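Local coordinates for protein uricase (Bacillus fastidiosus, PDB 4R8X) that probably catalyses the oxidation of urate to 5-hydroxyisourate, the first step in its breakdown to (S)-allantoin, at residues Cys96-Leu100 / Val148-Arg152; Asn141-Thr147 / Ala163-Ile169; Ile204-Tyr208 / Tyr222-Val228. All blocks are in the same frame, centred on the assembly; numbering follows the deposited sequence. Where two conformers were deposited one is given.

Contact 1: Cys96-Leu100 / Val148-Arg152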
# COMPACT_ATOMS: atom_id res chain seq x y z
N CYS D 96 -29.53 -8.86 -0.68
CA CYS D 96 -29.59 -10.05 -1.54
C CYS D 96 -31.03 -10.39 -1.90
O CYS D 96 -31.35 -10.62 -3.07
CB CYS D 96 -28.99 -11.25 -0.81
SG CYS D 96 -27.20 -11.27 -0.63
N GLU D 97 -31.88 -10.45 -0.89
CA GLU D 97 -33.27 -10.82 -1.12
C GLU D 97 -33.97 -9.78 -1.97
O GLU D 97 -34.77 -10.12 -2.85
CB GLU D 97 -33.98 -11.04 0.21
CG GLU D 97 -33.50 -12.32 0.87
CD GLU D 97 -33.93 -12.50 2.31
OE1 GLU D 97 -34.34 -11.52 2.97
OE2 GLU D 97 -33.85 -13.65 2.79
N ALA D 98 -33.64 -8.51 -1.74
CA ALA D 98 -34.24 -7.42 -2.51
C ALA D 98 -33.86 -7.51 -3.99
O ALA D 98 -34.71 -7.33 -4.86
CB ALA D 98 -33.83 -6.08 -1.92
N PHE D 99 -32.58 -7.78 -4.27
CA PHE D 99 -32.15 -7.96 -5.66
C PHE D 99 -32.96 -9.09 -6.32
O PHE D 99 -33.44 -8.95 -7.45
CB PHE D 99 -30.66 -8.31 -5.74
CG PHE D 99 -29.74 -7.12 -5.86
CD1 PHE D 99 -29.77 -6.30 -6.97
CD2 PHE D 99 -28.78 -6.87 -4.89
CE1 PHE D 99 -28.89 -5.23 -7.10
CE2 PHE D 99 -27.89 -5.81 -5.00
CZ PHE D 99 -27.96 -4.98 -6.11
N LEU D 100 -33.11 -10.22 -5.62
CA LEU D 100 -33.83 -11.36 -6.17
C LEU D 100 -35.30 -11.05 -6.40
O LEU D 100 -35.90 -11.55 -7.36
CB LEU D 100 -33.66 -12.59 -5.28
CG LEU D 100 -32.26 -13.21 -5.32
CD1 LEU D 100 -32.11 -14.27 -4.26
CD2 LEU D 100 -31.95 -13.77 -6.71
N VAL D 148 -23.05 -12.70 2.72
CA VAL D 148 -24.29 -13.45 2.58
C VAL D 148 -24.55 -13.71 1.11
O VAL D 148 -24.47 -12.81 0.29
CB VAL D 148 -25.50 -12.70 3.18
CG1 VAL D 148 -26.77 -13.55 3.00
CG2 VAL D 148 -25.27 -12.42 4.65
N GLU D 149 -24.84 -14.97 0.76
CA GLU D 149 -25.26 -15.29 -0.58
C GLU D 149 -26.62 -15.98 -0.50
O GLU D 149 -26.80 -16.92 0.28
CB GLU D 149 -24.24 -16.15 -1.33
CG GLU D 149 -24.62 -16.41 -2.79
CD GLU D 149 -23.50 -17.02 -3.63
OE1 GLU D 149 -22.34 -17.03 -3.19
OE2 GLU D 149 -23.79 -17.48 -4.74
N VAL D 150 -27.56 -15.49 -1.29
CA VAL D 150 -28.91 -16.04 -1.32
C VAL D 150 -29.18 -16.57 -2.72
O VAL D 150 -28.86 -15.91 -3.71
CB VAL D 150 -29.95 -14.98 -0.92
CG1 VAL D 150 -31.37 -15.56 -1.01
CG2 VAL D 150 -29.69 -14.50 0.49
N ALA D 151 -29.76 -17.77 -2.80
CA ALA D 151 -30.15 -18.37 -4.07
C ALA D 151 -31.64 -18.66 -4.11
O ALA D 151 -32.28 -18.89 -3.08
CB ALA D 151 -29.35 -19.66 -4.33
N ARG D 152 -32.20 -18.65 -5.31
CA ARG D 152 -33.59 -18.99 -5.50
C ARG D 152 -33.76 -20.50 -5.33
O ARG D 152 -32.87 -21.28 -5.68
CB ARG D 152 -34.02 -18.55 -6.90
CG ARG D 152 -35.46 -18.09 -7.01
CD ARG D 152 -35.77 -17.55 -8.40
NE ARG D 152 -35.12 -16.28 -8.76
CZ ARG D 152 -35.48 -15.09 -8.30
NH1 ARG D 152 -36.46 -15.00 -7.41
NH2 ARG D 152 -34.87 -13.99 -8.70
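Val150 sends one methyl to each of two helix residues one turn apart. With CG1 anti to the backbone N (chi1 178°), its CG2 lies 3.6 Å from CB of Cys96 and its CG1 3.6 Å from CD1 of Leu100, so that the valine wedges between the two. Cys96 also rests its SG against the strand backbone, 3.3 Å from O of Val148. At the other end the contact turns polar. NH2 of Arg152 donates to the backbone O of Leu100 (3.0 Å) in a nearly straight bond of 169° that lies in the guanidinium plane. CD2 of the same leucine covers one guanidinium face, 3.5 Å from NH2. A bend at chi3 folds the arginine back to this position, and NH2 also bonds to O of Leu106, a second grip that helps fix its rotation. Leu100 lies near the C-terminal end of its helix, whose carbonyl-rich pole would probably favour a cation. This is helix-on-sheet packing: segment 96-100 of helix 88-102 crosses segment 148-152 of strand 143-153 at -30°. Leu100 also touches Val109 of strand 108-125 and Thr157 of strand 156-173, while Phe99 turns to stack on Phe75 of helix 69-82.

Contact 2: Asn141-Thr147 / Ala163-Ile169. Unlike the reference sequence in segment 141-147: Val144 (reference Ala).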
# COMPACT_ATOMS: atom_id res chain seq x y z
N ASN D 141 -7.60 -0.10 12.23
CA ASN D 141 -7.33 -1.35 12.94
C ASN D 141 -8.29 -2.46 12.52
O ASN D 141 -8.73 -2.51 11.37
CB ASN D 141 -7.33 -1.11 14.45
CG ASN D 141 -6.21 -0.19 14.88
OD1 ASN D 141 -5.15 -0.18 14.26
ND2 ASN D 141 -6.44 0.58 15.94
N GLU D 142 -8.61 -3.37 13.44
CA GLU D 142 -9.47 -4.50 13.09
C GLU D 142 -10.87 -4.05 12.69
O GLU D 142 -11.36 -3.01 13.14
CB GLU D 142 -9.53 -5.51 14.22
CG GLU D 142 -10.16 -4.99 15.50
CD GLU D 142 -9.15 -4.47 16.49
OE1 GLU D 142 -9.44 -4.54 17.70
OE2 GLU D 142 -8.07 -3.98 16.08
N TYR D 143 -11.52 -4.83 11.84
CA TYR D 143 -12.80 -4.43 11.31
C TYR D 143 -13.70 -5.65 11.09
O TYR D 143 -13.22 -6.76 10.86
CB TYR D 143 -12.62 -3.61 10.02
CG TYR D 143 -11.93 -4.36 8.91
CD1 TYR D 143 -10.54 -4.33 8.77
CD2 TYR D 143 -12.66 -5.12 8.00
CE1 TYR D 143 -9.91 -5.02 7.75
CE2 TYR D 143 -12.04 -5.81 6.98
CZ TYR D 143 -10.67 -5.76 6.86
OH TYR D 143 -10.05 -6.47 5.85
N VAL D 144 -15.00 -5.41 11.17
CA VAL D 144 -16.00 -6.45 11.03
C VAL D 144 -16.17 -6.86 9.58
O VAL D 144 -16.14 -6.03 8.67
CB VAL D 144 -17.34 -5.96 11.60
CG1 VAL D 144 -18.41 -7.04 11.48
CG2 VAL D 144 -17.18 -5.56 13.05
N THR D 145 -16.37 -8.15 9.35
CA THR D 145 -16.63 -8.66 8.02
C THR D 145 -17.91 -9.50 8.00
O THR D 145 -18.34 -10.02 9.03
CB THR D 145 -15.45 -9.52 7.50
OG1 THR D 145 -15.26 -10.65 8.37
CG2 THR D 145 -14.16 -8.69 7.44
N ALA D 146 -18.52 -9.62 6.82
CA ALA D 146 -19.64 -10.53 6.61
C ALA D 146 -19.82 -10.84 5.14
O ALA D 146 -19.46 -10.04 4.28
CB ALA D 146 -20.93 -9.95 7.20
N THR D 147 -20.38 -12.02 4.86
CA THR D 147 -20.80 -12.40 3.52
C THR D 147 -22.15 -13.06 3.62
O THR D 147 -22.39 -13.85 4.53
CB THR D 147 -19.82 -13.42 2.88
OG1 THR D 147 -18.56 -12.80 2.66
CG2 THR D 147 -20.33 -13.91 1.55
N ALA D 163 -21.31 -15.80 6.32
CA ALA D 163 -20.05 -15.67 7.04
C ALA D 163 -20.08 -14.42 7.91
O ALA D 163 -20.71 -13.43 7.56
CB ALA D 163 -18.87 -15.59 6.06
N SER D 164 -19.38 -14.49 9.04
CA SER D 164 -19.24 -13.39 9.98
C SER D 164 -17.81 -13.42 10.46
O SER D 164 -17.26 -14.50 10.69
CB SER D 164 -20.14 -13.58 11.20
OG SER D 164 -21.48 -13.74 10.81
N GLY D 165 -17.20 -12.26 10.62
CA GLY D 165 -15.84 -12.25 11.12
C GLY D 165 -15.31 -10.93 11.63
O GLY D 165 -15.98 -9.89 11.54
N ILE D 166 -14.12 -11.01 12.19
CA ILE D 166 -13.33 -9.84 12.53
C ILE D 166 -11.97 -10.04 11.86
O ILE D 166 -11.36 -11.10 11.96
CB ILE D 166 -13.21 -9.62 14.06
CG1 ILE D 166 -12.47 -8.32 14.38
CG2 ILE D 166 -12.52 -10.77 14.75
CD1 ILE D 166 -13.38 -7.11 14.51
N ALA D 167 -11.52 -9.01 11.15
CA ALA D 167 -10.30 -9.09 10.35
C ALA D 167 -9.23 -8.18 10.93
O ALA D 167 -9.54 -7.13 11.49
CB ALA D 167 -10.60 -8.68 8.92
N ASP D 168 -7.97 -8.60 10.80
CA ASP D 168 -6.82 -7.74 11.11
C ASP D 168 -6.65 -7.37 12.58
O ASP D 168 -6.29 -6.23 12.90
CB ASP D 168 -6.83 -6.46 10.26
CG ASP D 168 -6.65 -6.73 8.79
OD1 ASP D 168 -6.39 -7.89 8.40
OD2 ASP D 168 -6.77 -5.76 8.01
N ILE D 169 -6.89 -8.32 13.47
CA ILE D 169 -6.50 -8.16 14.87
C ILE D 169 -4.98 -8.32 14.92
O ILE D 169 -4.44 -9.28 14.39
CB ILE D 169 -7.16 -9.23 15.76
CG1 ILE D 169 -8.67 -9.01 15.87
CG2 ILE D 169 -6.53 -9.27 17.13
CD1 ILE D 169 -9.39 -10.15 16.57
O HOH W 1 -7.12 -3.11 8.99
O HOH W 2 -5.71 -4.72 15.20
O HOH W 3 -7.45 -6.05 5.69
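Tyr143 and Ala167 form a hydrogen-bonded pair in this antiparallel hairpin, and the tyrosine leans over its partner. From CB, its CG sits between the backbone N and the carbonyl carbon (chi1 61°), which tips the ring over the opposite strand. CE2 and CZ then pass over CB of Ala167, with CZ 3.6 Å from it; this CH-pi contact meets the ring face 21° off its normal. CE1, on the other edge, points at the carboxylate of Asp168, whose plane stands nearly perpendicular to the ring, although that side chain was modelled in two conformers and its placement is doubtful. At the tip, OH is 2.6 Å from a water.

Between the strands, six backbone hydrogen bonds join Tyr143, Thr145 and Thr147 to Ala167, Gly165 and Ala163; Thr145 N reaches O of Gly165 at 2.8 Å, from above the carbonyl plane rather than on a lone pair. OG1 of Thr145 lies over the glycine, 3.2 Å from its CA. On the other face, Val144 and Ile166 meet helix 225-238.

Beyond the paired strands, a water links OE2 of Glu142 (2.6 Å) to O of Asp168 (2.8 Å), while OE1 forms a salt bridge to Arg229. O of Asp168, which takes no part in the strand-to-strand bonds, is thus gripped by this water and by Arg140 of the second subunit, so bridging polar groups hold the hairpin end at the interface.

Contact 3: Ile204-Tyr208 / Tyr222-Val228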
# COMPACT_ATOMS: atom_id res chain seq x y z
N ILE D 204 -10.62 -13.90 12.47
CA ILE D 204 -11.46 -14.91 13.09
C ILE D 204 -12.83 -14.86 12.46
O ILE D 204 -13.38 -13.79 12.23
CB ILE D 204 -11.60 -14.65 14.60
CG1 ILE D 204 -10.22 -14.45 15.23
CG2 ILE D 204 -12.34 -15.80 15.26
CD1 ILE D 204 -10.27 -14.04 16.70
N GLY D 205 -13.38 -16.03 12.15
CA GLY D 205 -14.72 -16.13 11.61
C GLY D 205 -15.55 -17.13 12.38
O GLY D 205 -15.00 -17.96 13.11
N TRP D 206 -16.87 -17.06 12.23
CA TRP D 206 -17.76 -18.01 12.90
C TRP D 206 -19.00 -18.28 12.06
O TRP D 206 -19.31 -17.52 11.14
CB TRP D 206 -18.15 -17.51 14.30
CG TRP D 206 -18.61 -16.08 14.33
CD1 TRP D 206 -19.90 -15.63 14.28
CD2 TRP D 206 -17.77 -14.92 14.41
NE1 TRP D 206 -19.91 -14.25 14.32
CE2 TRP D 206 -18.62 -13.79 14.40
CE3 TRP D 206 -16.39 -14.73 14.48
CZ2 TRP D 206 -18.13 -12.49 14.46
CZ3 TRP D 206 -15.90 -13.43 14.53
CH2 TRP D 206 -16.77 -12.33 14.52
N ALA D 207 -19.68 -19.38 12.37
CA ALA D 207 -20.92 -19.75 11.69
C ALA D 207 -21.98 -20.02 12.74
O ALA D 207 -21.69 -20.55 13.80
CB ALA D 207 -20.73 -21.00 10.82
N TYR D 208 -23.22 -19.67 12.41
CA TYR D 208 -24.37 -19.87 13.29
C TYR D 208 -25.10 -21.17 12.97
O TYR D 208 -25.28 -21.53 11.81
CB TYR D 208 -25.37 -18.74 13.09
CG TYR D 208 -24.98 -17.38 13.64
CD1 TYR D 208 -24.18 -16.51 12.90
CD2 TYR D 208 -25.44 -16.95 14.87
CE1 TYR D 208 -23.84 -15.25 13.40
CE2 TYR D 208 -25.13 -15.71 15.37
CZ TYR D 208 -24.32 -14.86 14.64
OH TYR D 208 -24.00 -13.61 15.13
N TYR D 222 -27.25 -12.63 18.95
CA TYR D 222 -26.32 -12.08 17.97
C TYR D 222 -24.92 -12.02 18.55
O TYR D 222 -24.73 -11.49 19.65
CB TYR D 222 -26.73 -10.68 17.50
CG TYR D 222 -25.78 -10.14 16.45
CD1 TYR D 222 -25.82 -10.63 15.15
CD2 TYR D 222 -24.80 -9.19 16.76
CE1 TYR D 222 -24.96 -10.19 14.18
CE2 TYR D 222 -23.91 -8.74 15.79
CZ TYR D 222 -23.99 -9.25 14.50
OH TYR D 222 -23.13 -8.81 13.52
N VAL D 223 -23.95 -12.53 17.81
CA VAL D 223 -22.57 -12.50 18.25
C VAL D 223 -21.87 -11.30 17.61
O VAL D 223 -21.62 -11.30 16.41
CB VAL D 223 -21.83 -13.80 17.90
CG1 VAL D 223 -20.40 -13.77 18.42
CG2 VAL D 223 -22.58 -15.00 18.48
N ALA D 224 -21.55 -10.29 18.41
CA ALA D 224 -20.84 -9.13 17.90
C ALA D 224 -19.36 -9.45 17.73
O ALA D 224 -18.73 -10.03 18.64
CB ALA D 224 -21.02 -7.93 18.82
N ALA D 225 -18.80 -9.10 16.58
CA ALA D 225 -17.38 -9.31 16.30
C ALA D 225 -16.50 -8.70 17.39
O ALA D 225 -15.44 -9.23 17.71
CB ALA D 225 -16.99 -8.76 14.92
N GLU D 226 -16.94 -7.59 17.97
CA GLU D 226 -16.19 -6.94 19.04
C GLU D 226 -16.07 -7.82 20.27
O GLU D 226 -15.06 -7.79 20.98
CB GLU D 226 -16.83 -5.61 19.40
CG GLU D 226 -16.64 -4.53 18.34
CD GLU D 226 -17.70 -4.53 17.24
OE1 GLU D 226 -17.70 -3.57 16.45
OE2 GLU D 226 -18.52 -5.46 17.17
N GLN D 227 -17.11 -8.60 20.54
CA GLN D 227 -17.07 -9.54 21.66
C GLN D 227 -16.05 -10.64 21.40
O GLN D 227 -15.30 -11.04 22.30
CB GLN D 227 -18.44 -10.17 21.89
CG GLN D 227 -19.50 -9.18 22.31
CD GLN D 227 -20.84 -9.85 22.52
OE1 GLN D 227 -21.50 -10.26 21.57
NE2 GLN D 227 -21.24 -9.98 23.78
N VAL D 228 -16.02 -11.11 20.17
CA VAL D 228 -15.08 -12.14 19.76
C VAL D 228 -13.65 -11.63 19.86
O VAL D 228 -12.76 -12.33 20.35
CB VAL D 228 -15.41 -12.65 18.35
CG1 VAL D 228 -14.33 -13.57 17.83
CG2 VAL D 228 -16.76 -13.39 18.34
O HOH W 4 -22.04 -12.30 13.97
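In the helix-on-sheet layer of the tunnelling (T) fold to which uricases belong, Trp206 of strand 198-208 carries the start of helix 225-238 against its indole. CG2 of Val228 sits over the six-membered ring, 3.9 Å from its centroid and 11° off the normal, and CG1 of Val223 lies over the same face. CB of Ala225 arrives at the edge instead, in the ring plane and 3.6 Å from CH2. A chi1 of 48° turns the indole across the gap toward these residues. Ile204, two residues back along the strand, extends the apolar patch by placing its CG2 3.9 Å from CG1 of Val228.

The polar part surrounds one water. It accepts from NE1 of Trp206 (2.9 Å), donates to O of Val223 (2.7 Å), and lies 2.6 Å from OH of Tyr208, in the plane of both aromatic rings. N of Val223 donates to the same hydroxyl (2.9 Å, 161°). The backbone N and O of Val223 are thus both tied to the strand, one directly and one through the water, and the indole N-H is satisfied inside a buried contact. Just beyond, Ala224 takes the N-cap position, and OE1 of Gln227 accepts from its N on an in-plane lone pair.

Strand 198-208 lies between strands 156-173 and 262-271: Trp206 touches Ser164 on one and Leu262 on the other. From the helix, Ala225 also touches Val144 of strand 143-153, while the OH of Tyr222 bonds to Glu89 of helix 88-102.

Followed from the N terminus, the chain leaves helix 88-102, runs through several strands and returns at strand 143-153 to close contact 1, a loop of 47 residues that is mostly strand. Contact 2 opens at 141-147, before contact 1 has closed, and closes at 163-169, so the two cross; they share strand 143-153, contact 2 using its start and contact 1 the residues that follow, with centres about 21 Å apart. Contact 3 follows in series, closing the short loop between strand 198-208 and helix 225-238. Contacts 2 and 3 touch directly: strands 156-173 and 198-208 pair, with Ile166 N 2.9 Å from Ile204 O. Contacts 1 and 3 each pack a helix on the antiparallel sheet, and contact 2 pairs two of its strands.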